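Local coordinates for methyltransferase-like protein 5 (Pyrococcus horikoshii, PDB 1WY7) that is a putative RNA methyltransferase of the S-adenosylmethionine-dependent class, with S-adenosyl-L-homocysteine bound in its pocket, at residues S36-L41 / I115-P120; Y65-L68 / E74-C77; K136-E139 / V143-S146; R156-F161 / Y198-V203. All blocks are in the same frame, centred on the assembly; numbering follows the deposited sequence.

All four contacts lay a helix on the same seven-stranded sheet. Contacts 1 and 2 lie side by side on one face, their centres about 11 Å apart, and meet where L39 CD1 comes 3.6 Å from G66 CA. Contacts 3 and 4 share the other face, centres about 9 Å apart, joined by the strand pairing V144 O to F200 N at 2.7 Å. Within the sheet, the probable hydrogen bond V116 O to Y145 N (2.8 Å) joins the strands of contacts 1 and 3. Contact 1 is central and holds N119 of the S-adenosyl-L-homocysteine pocket; the V75 side chain of contact 2 is about 10 Å from that ligand, and contact 4 lies away from the site.

Contact 1: S36-L41 / I115-P120; sequences SELLWL and IVIMNP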
loop_
_atom_site.group_PDB
_atom_site.type_symbol
_atom_site.label_atom_id
_atom_site.label_comp_id
_atom_site.label_asym_id
_atom_site.label_seq_id
_atom_site.Cartn_x
_atom_site.Cartn_y
_atom_site.Cartn_z
ATOM N N SER A 36 3.142 8.822 -3.749
ATOM C CA SER A 36 3.280 9.363 -5.107
ATOM C C SER A 36 4.260 8.537 -5.918
ATOM O O SER A 36 3.995 8.223 -7.067
ATOM C CB SER A 36 3.818 10.802 -5.092
ATOM O OG SER A 36 2.872 11.675 -4.527
ATOM N N GLU A 37 5.409 8.217 -5.330
ATOM C CA GLU A 37 6.427 7.420 -6.009
ATOM C C GLU A 37 5.886 6.062 -6.432
ATOM O O GLU A 37 6.013 5.653 -7.587
ATOM C CB GLU A 37 7.628 7.180 -5.093
ATOM C CG GLU A 37 8.542 8.378 -4.895
ATOM C CD GLU A 37 9.433 8.679 -6.107
ATOM O OE1 GLU A 37 10.316 9.549 -5.971
ATOM O OE2 GLU A 37 9.267 8.063 -7.187
ATOM N N LEU A 38 5.287 5.355 -5.483
ATOM C CA LEU A 38 4.770 4.029 -5.771
ATOM C C LEU A 38 3.718 4.078 -6.871
ATOM O O LEU A 38 3.784 3.299 -7.819
ATOM C CB LEU A 38 4.192 3.394 -4.490
ATOM C CG LEU A 38 3.538 2.004 -4.601
ATOM C CD1 LEU A 38 3.432 1.356 -3.216
ATOM C CD2 LEU A 38 2.155 2.129 -5.251
ATOM N N LEU A 39 2.760 4.997 -6.736
ATOM C CA LEU A 39 1.668 5.137 -7.699
ATOM C C LEU A 39 2.104 5.601 -9.084
ATOM O O LEU A 39 1.619 5.093 -10.094
ATOM C CB LEU A 39 0.608 6.097 -7.147
ATOM C CG LEU A 39 -0.241 5.567 -5.988
ATOM C CD1 LEU A 39 -0.954 6.713 -5.305
ATOM C CD2 LEU A 39 -1.243 4.554 -6.517
ATOM N N TRP A 40 3.012 6.568 -9.136
ATOM C CA TRP A 40 3.474 7.059 -10.423
ATOM C C TRP A 40 4.208 5.951 -11.153
ATOM O O TRP A 40 4.028 5.767 -12.347
ATOM C CB TRP A 40 4.397 8.260 -10.255
ATOM C CG TRP A 40 4.453 9.035 -11.508
ATOM C CD1 TRP A 40 5.458 9.040 -12.433
ATOM C CD2 TRP A 40 3.405 9.852 -12.042
ATOM N NE1 TRP A 40 5.096 9.808 -13.518
ATOM C CE2 TRP A 40 3.841 10.318 -13.304
ATOM C CE3 TRP A 40 2.137 10.231 -11.578
ATOM C CZ2 TRP A 40 3.053 11.144 -14.109
ATOM C CZ3 TRP A 40 1.351 11.053 -12.374
ATOM C CH2 TRP A 40 1.814 11.501 -13.629
ATOM N N LEU A 41 5.031 5.203 -10.418
ATOM C CA LEU A 41 5.768 4.092 -11.007
ATOM C C LEU A 41 4.784 3.093 -11.607
ATOM O O LEU A 41 4.915 2.692 -12.769
ATOM C CB LEU A 41 6.616 3.390 -9.944
ATOM C CG LEU A 41 7.229 2.055 -10.385
ATOM C CD1 LEU A 41 8.173 2.294 -11.553
ATOM C CD2 LEU A 41 7.974 1.416 -9.220
ATOM N N ILE A 115 -3.918 -5.913 -9.968
ATOM C CA ILE A 115 -2.758 -5.359 -9.281
ATOM C C ILE A 115 -2.962 -5.193 -7.776
ATOM O O ILE A 115 -4.061 -4.927 -7.302
ATOM C CB ILE A 115 -2.370 -3.935 -9.865
ATOM C CG1 ILE A 115 -1.591 -4.059 -11.177
ATOM C CG2 ILE A 115 -1.492 -3.166 -8.890
ATOM C CD1 ILE A 115 -2.432 -4.330 -12.360
ATOM N N VAL A 116 -1.881 -5.358 -7.027
ATOM C CA VAL A 116 -1.930 -5.128 -5.602
ATOM C C VAL A 116 -0.980 -3.967 -5.286
ATOM O O VAL A 116 0.137 -3.917 -5.797
ATOM C CB VAL A 116 -1.440 -6.339 -4.761
ATOM C CG1 VAL A 116 -1.255 -5.887 -3.332
ATOM C CG2 VAL A 116 -2.432 -7.511 -4.820
ATOM N N ILE A 117 -1.436 -3.032 -4.464
ATOM C CA ILE A 117 -0.588 -1.942 -4.006
ATOM C C ILE A 117 -0.765 -1.987 -2.499
ATOM O O ILE A 117 -1.867 -2.256 -2.013
ATOM C CB ILE A 117 -1.027 -0.571 -4.555
ATOM C CG1 ILE A 117 -2.453 -0.237 -4.103
ATOM C CG2 ILE A 117 -0.906 -0.583 -6.076
ATOM C CD1 ILE A 117 -2.988 1.095 -4.667
HETATM N N MSE A 118 0.312 -1.764 -1.755
HETATM C CA MSE A 118 0.201 -1.805 -0.313
HETATM C C MSE A 118 1.362 -1.177 0.443
HETATM O O MSE A 118 2.505 -1.171 -0.019
HETATM C CB MSE A 118 0.012 -3.267 0.166
HETATM C CG MSE A 118 1.129 -4.256 -0.222
HETATM SE SE MSE A 118 0.789 -5.963 0.342
HETATM C CE MSE A 118 2.344 -6.718 0.054
ATOM N N ASN A 119 1.024 -0.638 1.609
ATOM C CA ASN A 119 1.965 -0.045 2.553
ATOM C C ASN A 119 1.639 -0.893 3.785
ATOM O O ASN A 119 0.998 -0.419 4.722
ATOM C CB ASN A 119 1.610 1.428 2.814
ATOM C CG ASN A 119 2.543 2.097 3.812
ATOM O OD1 ASN A 119 2.341 3.251 4.179
ATOM N ND2 ASN A 119 3.567 1.381 4.252
ATOM N N PRO A 120 2.058 -2.171 3.783
ATOM C CA PRO A 120 1.793 -3.084 4.900
ATOM C C PRO A 120 2.624 -2.798 6.132
ATOM O O PRO A 120 3.600 -2.066 6.067
ATOM C CB PRO A 120 2.108 -4.451 4.293
ATOM C CG PRO A 120 3.299 -4.138 3.416
ATOM C CD PRO A 120 2.902 -2.822 2.758
#
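L38 and L39 of the helix reach down to I117, the residue of strand 115-118 whose side chain rises toward them. The segment axes run nearly antiparallel, at 168°. Their closest approach is 10.1 Å, and the nearest CA pair, L38 and I117, is 8.2 Å apart.

Apolar contacts join the side chains. L38 CD2 lies 4.2 Å from I117 CG2, two methyl ends meeting as the side chains pass at a slant. With CG anti to the backbone N (chi1 177°), L38 extends its branch toward the strand. L39 uses the other branch of the isoleucine: its CD2 is 4.3 Å from I117 CD1, although the CB of L39 sets off along the helix flank rather than at the sheet.

Methyl also meets backbone: L38 CD1 stands 4.2 Å from the carbonyl O of M118, a selenomethionine whose own side chain leaves on the far side of the sheet and meets L134. Beyond it, N119 and P120 open the Asn-Pro-Pro-Phe motif of amino methyltransferases; N119 belongs to the S-adenosyl-L-homocysteine pocket, and its amide is hydrogen-bonded to T30 and Y28.

Carbon-carbon separations above 4 Å and the 129 Å² buried imply a modest, nondirectional attachment, made by dispersion and exclusion of water, beneath the end of the strand that leads into the pocket.

Contact 2: Y65-L68 / E74-C77; sequences YGAL and EVIC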
loop_
_atom_site.group_PDB
_atom_site.type_symbol
_atom_site.label_atom_id
_atom_site.label_comp_id
_atom_site.label_asym_id
_atom_site.label_seq_id
_atom_site.Cartn_x
_atom_site.Cartn_y
_atom_site.Cartn_z
ATOM N N TYR A 65 -7.002 6.185 -3.030
ATOM C CA TYR A 65 -7.409 7.461 -3.614
ATOM C C TYR A 65 -6.529 7.790 -4.830
ATOM O O TYR A 65 -7.040 8.129 -5.909
ATOM C CB TYR A 65 -7.308 8.562 -2.552
ATOM C CG TYR A 65 -7.807 9.918 -2.992
ATOM C CD1 TYR A 65 -6.951 10.839 -3.594
ATOM C CD2 TYR A 65 -9.131 10.288 -2.788
ATOM C CE1 TYR A 65 -7.403 12.097 -3.976
ATOM C CE2 TYR A 65 -9.594 11.540 -3.164
ATOM C CZ TYR A 65 -8.724 12.441 -3.756
ATOM O OH TYR A 65 -9.166 13.695 -4.106
ATOM N N GLY A 66 -5.214 7.667 -4.649
ATOM C CA GLY A 66 -4.277 7.939 -5.723
ATOM C C GLY A 66 -4.526 7.061 -6.937
ATOM O O GLY A 66 -4.486 7.538 -8.082
ATOM N N ALA A 67 -4.785 5.779 -6.693
ATOM C CA ALA A 67 -5.041 4.834 -7.771
ATOM C C ALA A 67 -6.286 5.250 -8.543
ATOM O O ALA A 67 -6.277 5.275 -9.776
ATOM C CB ALA A 67 -5.221 3.416 -7.217
ATOM N N LEU A 68 -7.360 5.560 -7.816
ATOM C CA LEU A 68 -8.602 5.987 -8.445
ATOM C C LEU A 68 -8.319 7.263 -9.232
ATOM O O LEU A 68 -8.749 7.420 -10.373
ATOM C CB LEU A 68 -9.687 6.286 -7.405
ATOM C CG LEU A 68 -10.644 5.210 -6.877
ATOM C CD1 LEU A 68 -11.138 4.310 -8.005
ATOM C CD2 LEU A 68 -9.944 4.411 -5.841
ATOM N N GLU A 74 -11.347 0.062 -10.663
ATOM C CA GLU A 74 -11.942 -0.093 -9.342
ATOM C C GLU A 74 -10.874 -0.493 -8.347
ATOM O O GLU A 74 -9.841 -1.057 -8.713
ATOM C CB GLU A 74 -13.039 -1.162 -9.336
ATOM C CG GLU A 74 -12.551 -2.585 -9.531
ATOM C CD GLU A 74 -13.636 -3.630 -9.246
ATOM O OE1 GLU A 74 -14.122 -3.692 -8.094
ATOM O OE2 GLU A 74 -14.006 -4.388 -10.170
ATOM N N VAL A 75 -11.123 -0.196 -7.080
ATOM C CA VAL A 75 -10.185 -0.544 -6.038
ATOM C C VAL A 75 -10.915 -1.303 -4.943
ATOM O O VAL A 75 -12.060 -0.981 -4.601
ATOM C CB VAL A 75 -9.532 0.721 -5.441
ATOM C CG1 VAL A 75 -8.634 0.343 -4.258
ATOM C CG2 VAL A 75 -8.724 1.444 -6.518
ATOM N N ILE A 76 -10.272 -2.345 -4.423
ATOM C CA ILE A 76 -10.864 -3.106 -3.336
ATOM C C ILE A 76 -9.973 -2.851 -2.126
ATOM O O ILE A 76 -8.814 -3.256 -2.078
ATOM C CB ILE A 76 -10.969 -4.614 -3.667
ATOM C CG1 ILE A 76 -11.788 -4.799 -4.950
ATOM C CG2 ILE A 76 -11.684 -5.352 -2.521
ATOM C CD1 ILE A 76 -11.972 -6.261 -5.391
ATOM N N CYS A 77 -10.530 -2.135 -1.161
ATOM C CA CYS A 77 -9.816 -1.761 0.041
ATOM C C CYS A 77 -9.933 -2.824 1.124
ATOM O O CYS A 77 -11.032 -3.138 1.582
ATOM C CB CYS A 77 -10.361 -0.418 0.531
ATOM S SG CYS A 77 -10.447 0.822 -0.805
#
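V75 rises from strand 74-79 against A67 and L68 of the helix, and its two branches behave differently. Its CB already touches the helix segment, lying 3.7 Å from L68 CD2. CG1 stands anti to the backbone N (chi1 175°), which leaves CG2 beside that N, and it is CG2 that makes the remaining contacts. This methyl is 3.3 Å from L68 CD2, tighter than ordinary van der Waals spacing for two carbons, and 4.0 Å from L68 CD1. It therefore faces both ends of the leucine fork, unequally. On another side, A67 CB approaches the same methyl to 4.1 Å.

The leucine gets there indirectly. Its CB does not head for the strand, but the turns at chi1 (-89°) and chi2 (-42°) swing the fork back onto V75. Both torsions are displaced from ideal staggering, so the shortness of the approach should be read with caution.

The helix and strand are the second and third elements of a beta-alpha-beta unit: strand 52-56, helix 62-69, strand 74-79. V75 also touches S64, one turn earlier in the helix, and D55 on the adjoining strand. Backbone hydrogen bonds place strand 74-79 between two parallel neighbours, with E74 and I76 joined to strand 52-56 and V75 to K98 and K100 on the side of strand 99-103.

Contact 3: K136-E139 / V143-S146; sequences KAFE and VVYS
A137 and F138 meet V144 from the helix side, and the valine presents both methyls to A137 and CG2 to F138. A137 CB is 3.7 Å from V144 CG2 and 3.8 Å from V144 CG1, so the alanine sits against the fork rather than on one prong. The helix backbone joins in, with V144 CG2 also 3.7 Å from A137 O. F138 adds a flank: its CD2 lies 4.0 Å from V144 CG2, the methyl approaching the ring obliquely while the two side chains cross at about a right angle. The CB of F138 leaves away from the strand, but chi1 of -66° sets CG beside the backbone N and brings the ring back toward V144. Small size at A137 permits the CA atoms of A137 and V144 to come within 6.5 Å.

Further out, the F138 ring is stacked on F167 of strand 167-179 and meets F200 of the adjoining antiparallel strand 191-202 edge-to-face, which limits its rotation. V144 is held through its backbone by hydrogen bonding with F200, while V143 and Y145 pair with V116 in the parallel strand 115-118 on its other edge. On the helix, K136 NZ and E139 OE1 form a salt bridge whose 2.5 Å length is doubtfully short; the ammonium lies on the carboxylate's syn side, 21° out of its plane. The same NZ also bonds F109 O in a neighbouring loop.

Helix 131-140 thus returns through a tight connection onto the strand that follows it, the closing half of a beta-alpha-beta unit begun by strand 115-118, as expected in the Rossmann-like methyltransferase fold.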
loop_
_atom_site.group_PDB
_atom_site.type_symbol
_atom_site.label_atom_id
_atom_site.label_comp_id
_atom_site.label_asym_id
_atom_site.label_seq_id
_atom_site.Cartn_x
_atom_site.Cartn_y
_atom_site.Cartn_z
ATOM N N LYS A 136 -0.632 -13.069 0.713
ATOM C CA LYS A 136 -1.917 -12.782 0.081
ATOM C C LYS A 136 -1.734 -12.071 -1.265
ATOM O O LYS A 136 -2.361 -12.433 -2.255
ATOM C CB LYS A 136 -2.773 -11.927 1.013
ATOM C CG LYS A 136 -4.130 -11.551 0.457
ATOM C CD LYS A 136 -4.943 -12.785 0.097
ATOM C CE LYS A 136 -5.122 -13.707 1.302
ATOM N NZ LYS A 136 -5.818 -14.944 0.885
ATOM N N ALA A 137 -0.878 -11.056 -1.295
ATOM C CA ALA A 137 -0.622 -10.317 -2.535
ATOM C C ALA A 137 -0.157 -11.273 -3.633
ATOM O O ALA A 137 -0.655 -11.237 -4.752
ATOM C CB ALA A 137 0.450 -9.215 -2.301
ATOM N N PHE A 138 0.798 -12.136 -3.311
ATOM C CA PHE A 138 1.300 -13.092 -4.297
ATOM C C PHE A 138 0.220 -14.069 -4.752
ATOM O O PHE A 138 0.201 -14.516 -5.899
ATOM C CB PHE A 138 2.485 -13.848 -3.712
ATOM C CG PHE A 138 3.677 -12.980 -3.461
ATOM C CD1 PHE A 138 4.568 -13.280 -2.443
ATOM C CD2 PHE A 138 3.897 -11.844 -4.238
ATOM C CE1 PHE A 138 5.657 -12.466 -2.193
ATOM C CE2 PHE A 138 4.983 -11.024 -4.001
ATOM C CZ PHE A 138 5.867 -11.334 -2.974
ATOM N N GLU A 139 -0.688 -14.374 -3.843
ATOM C CA GLU A 139 -1.791 -15.293 -4.087
ATOM C C GLU A 139 -2.862 -14.735 -5.035
ATOM O O GLU A 139 -3.320 -15.428 -5.945
ATOM C CB GLU A 139 -2.438 -15.616 -2.731
ATOM C CG GLU A 139 -3.242 -16.884 -2.671
ATOM C CD GLU A 139 -4.402 -16.795 -1.682
ATOM O OE1 GLU A 139 -4.236 -16.190 -0.600
ATOM O OE2 GLU A 139 -5.484 -17.339 -1.993
ATOM N N VAL A 143 1.019 -8.944 -10.303
ATOM C CA VAL A 143 1.850 -7.747 -10.152
ATOM C C VAL A 143 1.590 -7.122 -8.779
ATOM O O VAL A 143 0.458 -6.764 -8.451
ATOM C CB VAL A 143 1.560 -6.684 -11.242
ATOM C CG1 VAL A 143 2.444 -5.452 -11.000
ATOM C CG2 VAL A 143 1.844 -7.255 -12.632
ATOM N N VAL A 144 2.644 -6.978 -7.984
ATOM C CA VAL A 144 2.528 -6.425 -6.637
ATOM C C VAL A 144 3.452 -5.239 -6.386
ATOM O O VAL A 144 4.633 -5.283 -6.742
ATOM C CB VAL A 144 2.869 -7.506 -5.569
ATOM C CG1 VAL A 144 2.843 -6.902 -4.178
ATOM C CG2 VAL A 144 1.919 -8.685 -5.704
ATOM N N TYR A 145 2.909 -4.187 -5.770
ATOM C CA TYR A 145 3.683 -2.999 -5.408
ATOM C C TYR A 145 3.589 -2.895 -3.892
ATOM O O TYR A 145 2.492 -2.822 -3.341
ATOM C CB TYR A 145 3.102 -1.717 -6.038
ATOM C CG TYR A 145 3.287 -1.592 -7.541
ATOM C CD1 TYR A 145 4.396 -0.930 -8.087
ATOM C CD2 TYR A 145 2.355 -2.143 -8.415
ATOM C CE1 TYR A 145 4.559 -0.824 -9.478
ATOM C CE2 TYR A 145 2.502 -2.050 -9.794
ATOM C CZ TYR A 145 3.605 -1.391 -10.322
ATOM O OH TYR A 145 3.749 -1.326 -11.691
ATOM N N SER A 146 4.730 -2.887 -3.217
ATOM C CA SER A 146 4.734 -2.809 -1.771
ATOM C C SER A 146 5.844 -1.926 -1.242
ATOM O O SER A 146 6.744 -1.532 -1.978
ATOM C CB SER A 146 4.858 -4.216 -1.170
ATOM O OG SER A 146 4.651 -4.179 0.233
#

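Contact 4: R156-F161 / Y198-V203; sequences RFIEKF and YRFSKV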
loop_
_atom_site.group_PDB
_atom_site.type_symbol
_atom_site.label_atom_id
_atom_site.label_comp_id
_atom_site.label_asym_id
_atom_site.label_seq_id
_atom_site.Cartn_x
_atom_site.Cartn_y
_atom_site.Cartn_z
ATOM N N ARG A 156 17.182 -8.754 2.023
ATOM C CA ARG A 156 17.545 -10.151 1.799
ATOM C C ARG A 156 16.303 -11.028 1.904
ATOM O O ARG A 156 16.060 -11.885 1.061
ATOM C CB ARG A 156 18.578 -10.610 2.841
ATOM C CG ARG A 156 18.793 -12.128 2.858
ATOM C CD ARG A 156 19.701 -12.608 4.001
ATOM N NE ARG A 156 21.078 -12.142 3.844
ATOM C CZ ARG A 156 22.118 -12.620 4.525
ATOM N NH1 ARG A 156 23.333 -12.129 4.310
ATOM N NH2 ARG A 156 21.944 -13.594 5.419
ATOM N N PHE A 157 15.517 -10.806 2.949
ATOM C CA PHE A 157 14.301 -11.591 3.142
ATOM C C PHE A 157 13.289 -11.394 2.017
ATOM O O PHE A 157 12.808 -12.367 1.430
ATOM C CB PHE A 157 13.640 -11.267 4.485
ATOM C CG PHE A 157 12.225 -11.789 4.602
ATOM C CD1 PHE A 157 11.135 -10.941 4.421
ATOM C CD2 PHE A 157 11.983 -13.134 4.861
ATOM C CE1 PHE A 157 9.831 -11.427 4.497
ATOM C CE2 PHE A 157 10.685 -13.628 4.937
ATOM C CZ PHE A 157 9.608 -12.774 4.755
ATOM N N ILE A 158 12.966 -10.141 1.716
ATOM C CA ILE A 158 12.009 -9.847 0.663
ATOM C C ILE A 158 12.388 -10.510 -0.657
ATOM O O ILE A 158 11.540 -11.072 -1.353
ATOM C CB ILE A 158 11.884 -8.329 0.456
ATOM C CG1 ILE A 158 11.267 -7.698 1.699
ATOM C CG2 ILE A 158 11.009 -8.033 -0.764
ATOM C CD1 ILE A 158 9.803 -8.018 1.890
ATOM N N GLU A 159 13.666 -10.442 -1.001
ATOM C CA GLU A 159 14.145 -11.024 -2.247
ATOM C C GLU A 159 13.969 -12.544 -2.223
ATOM O O GLU A 159 13.537 -13.148 -3.206
ATOM C CB GLU A 159 15.621 -10.657 -2.442
ATOM C CG GLU A 159 15.992 -10.342 -3.878
ATOM C CD GLU A 159 15.430 -9.015 -4.367
ATOM O OE1 GLU A 159 14.925 -8.986 -5.505
ATOM O OE2 GLU A 159 15.502 -8.001 -3.634
ATOM N N LYS A 160 14.301 -13.157 -1.089
ATOM C CA LYS A 160 14.181 -14.607 -0.931
ATOM C C LYS A 160 12.731 -15.068 -0.822
ATOM O O LYS A 160 12.334 -16.044 -1.457
ATOM C CB LYS A 160 14.953 -15.096 0.308
ATOM C CG LYS A 160 16.427 -15.397 0.046
ATOM C CD LYS A 160 17.135 -15.989 1.267
ATOM C CE LYS A 160 17.275 -14.967 2.387
ATOM N NZ LYS A 160 18.075 -15.479 3.545
ATOM N N PHE A 161 11.940 -14.365 -0.019
ATOM C CA PHE A 161 10.539 -14.734 0.163
ATOM C C PHE A 161 9.739 -14.660 -1.143
ATOM O O PHE A 161 8.984 -15.580 -1.468
ATOM C CB PHE A 161 9.895 -13.841 1.226
ATOM C CG PHE A 161 8.536 -14.314 1.685
ATOM C CD1 PHE A 161 7.378 -13.836 1.085
ATOM C CD2 PHE A 161 8.418 -15.206 2.753
ATOM C CE1 PHE A 161 6.127 -14.227 1.541
ATOM C CE2 PHE A 161 7.170 -15.604 3.216
ATOM C CZ PHE A 161 6.023 -15.113 2.613
ATOM N N TYR A 198 8.849 -1.564 -3.732
ATOM C CA TYR A 198 9.074 -2.692 -4.625
ATOM C C TYR A 198 7.974 -2.917 -5.632
ATOM O O TYR A 198 6.824 -2.561 -5.408
ATOM C CB TYR A 198 9.178 -4.018 -3.851
ATOM C CG TYR A 198 10.367 -4.206 -2.950
ATOM C CD1 TYR A 198 10.381 -3.685 -1.653
ATOM C CD2 TYR A 198 11.462 -4.968 -3.367
ATOM C CE1 TYR A 198 11.460 -3.924 -0.790
ATOM C CE2 TYR A 198 12.541 -5.211 -2.512
ATOM C CZ TYR A 198 12.530 -4.683 -1.232
ATOM O OH TYR A 198 13.613 -4.875 -0.414
ATOM N N ARG A 199 8.355 -3.537 -6.740
ATOM C CA ARG A 199 7.422 -3.954 -7.767
ATOM C C ARG A 199 7.806 -5.407 -8.014
ATOM O O ARG A 199 8.929 -5.685 -8.435
ATOM C CB ARG A 199 7.580 -3.187 -9.066
ATOM C CG ARG A 199 6.591 -3.721 -10.102
ATOM C CD ARG A 199 6.697 -3.069 -11.448
ATOM N NE ARG A 199 5.656 -3.587 -12.335
ATOM C CZ ARG A 199 5.796 -4.652 -13.119
ATOM N NH1 ARG A 199 4.777 -5.040 -13.879
ATOM N NH2 ARG A 199 6.955 -5.315 -13.157
ATOM N N PHE A 200 6.890 -6.323 -7.722
ATOM C CA PHE A 200 7.116 -7.756 -7.903
ATOM C C PHE A 200 6.298 -8.203 -9.117
ATOM O O PHE A 200 5.192 -7.710 -9.337
ATOM C CB PHE A 200 6.619 -8.540 -6.679
ATOM C CG PHE A 200 7.257 -8.131 -5.374
ATOM C CD1 PHE A 200 8.449 -8.699 -4.960
ATOM C CD2 PHE A 200 6.616 -7.235 -4.526
ATOM C CE1 PHE A 200 8.996 -8.389 -3.715
ATOM C CE2 PHE A 200 7.149 -6.920 -3.282
ATOM C CZ PHE A 200 8.340 -7.496 -2.873
ATOM N N SER A 201 6.835 -9.138 -9.894
ATOM C CA SER A 201 6.142 -9.655 -11.066
ATOM C C SER A 201 6.219 -11.183 -11.020
ATOM O O SER A 201 7.286 -11.738 -10.736
ATOM C CB SER A 201 6.816 -9.129 -12.334
ATOM O OG SER A 201 6.109 -9.530 -13.492
ATOM N N LYS A 202 5.110 -11.866 -11.290
ATOM C CA LYS A 202 5.110 -13.333 -11.251
ATOM C C LYS A 202 5.987 -13.937 -12.351
ATOM O O LYS A 202 5.769 -13.682 -13.534
ATOM C CB LYS A 202 3.683 -13.884 -11.370
ATOM C CG LYS A 202 3.620 -15.394 -11.177
ATOM C CD LYS A 202 2.224 -15.890 -10.841
ATOM C CE LYS A 202 2.300 -17.287 -10.230
ATOM N NZ LYS A 202 0.972 -17.803 -9.781
ATOM N N VAL A 203 6.972 -14.741 -11.950
ATOM C CA VAL A 203 7.900 -15.370 -12.896
ATOM C C VAL A 203 7.155 -16.018 -14.059
ATOM O O VAL A 203 6.293 -16.877 -13.862
ATOM C CB VAL A 203 8.791 -16.415 -12.194
ATOM C CG1 VAL A 203 9.744 -17.044 -13.197
ATOM C CG2 VAL A 203 9.578 -15.746 -11.071
HETATM O O HOH W 1 16.258 -5.714 -2.244
#
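Between I158 and Y198 the CA atoms are 9.4 Å apart, the spacing of a helix laid over a sheet. The two segment axes run almost parallel, crossing at -17° with a closest approach of 11.3 Å, so the helix follows the strand direction and side chains have to bridge the gap.

I158 does most of this. Its chi1 of -66° puts CG1 beside the backbone N and CG2 anti to it, and the CG2 methyl lies in the corner formed by two aromatic rings. It sits over a face of Y198, 3.9 Å from the ring centroid and 20° off the ring normal, a CH-pi contact displaced toward the rim. F200 receives the same methyl differently, at its edge and in the ring plane: I158 CG2 is 3.4 Å from F200 CZ and 3.6 Å from F200 CE1. One carbon thus touches a face and an edge, and the F200 side chain also touches V169 on the next strand.

Strand 191-202 is antiparallel to its neighbours 143-149 and 167-179, the reversed strand in the 3-2-1-4-5-7-6 order that defines the class I methyltransferase sheet. Helix 152-164 lies on the same face as helix 131-140, whose L134 also touches I158.

E159 is exposed, and its carboxylate comes to the edge of the Y198 ring near its plane. A water donates to E159 OE2 at 2.8 Å and, weakly, to Y198 OH at 3.3 Å, giving a polar bridge beside the buried isoleucine. On the strand's other face, R199 forms a salt bridge with D47 and bonds the hydroxyl of Y145.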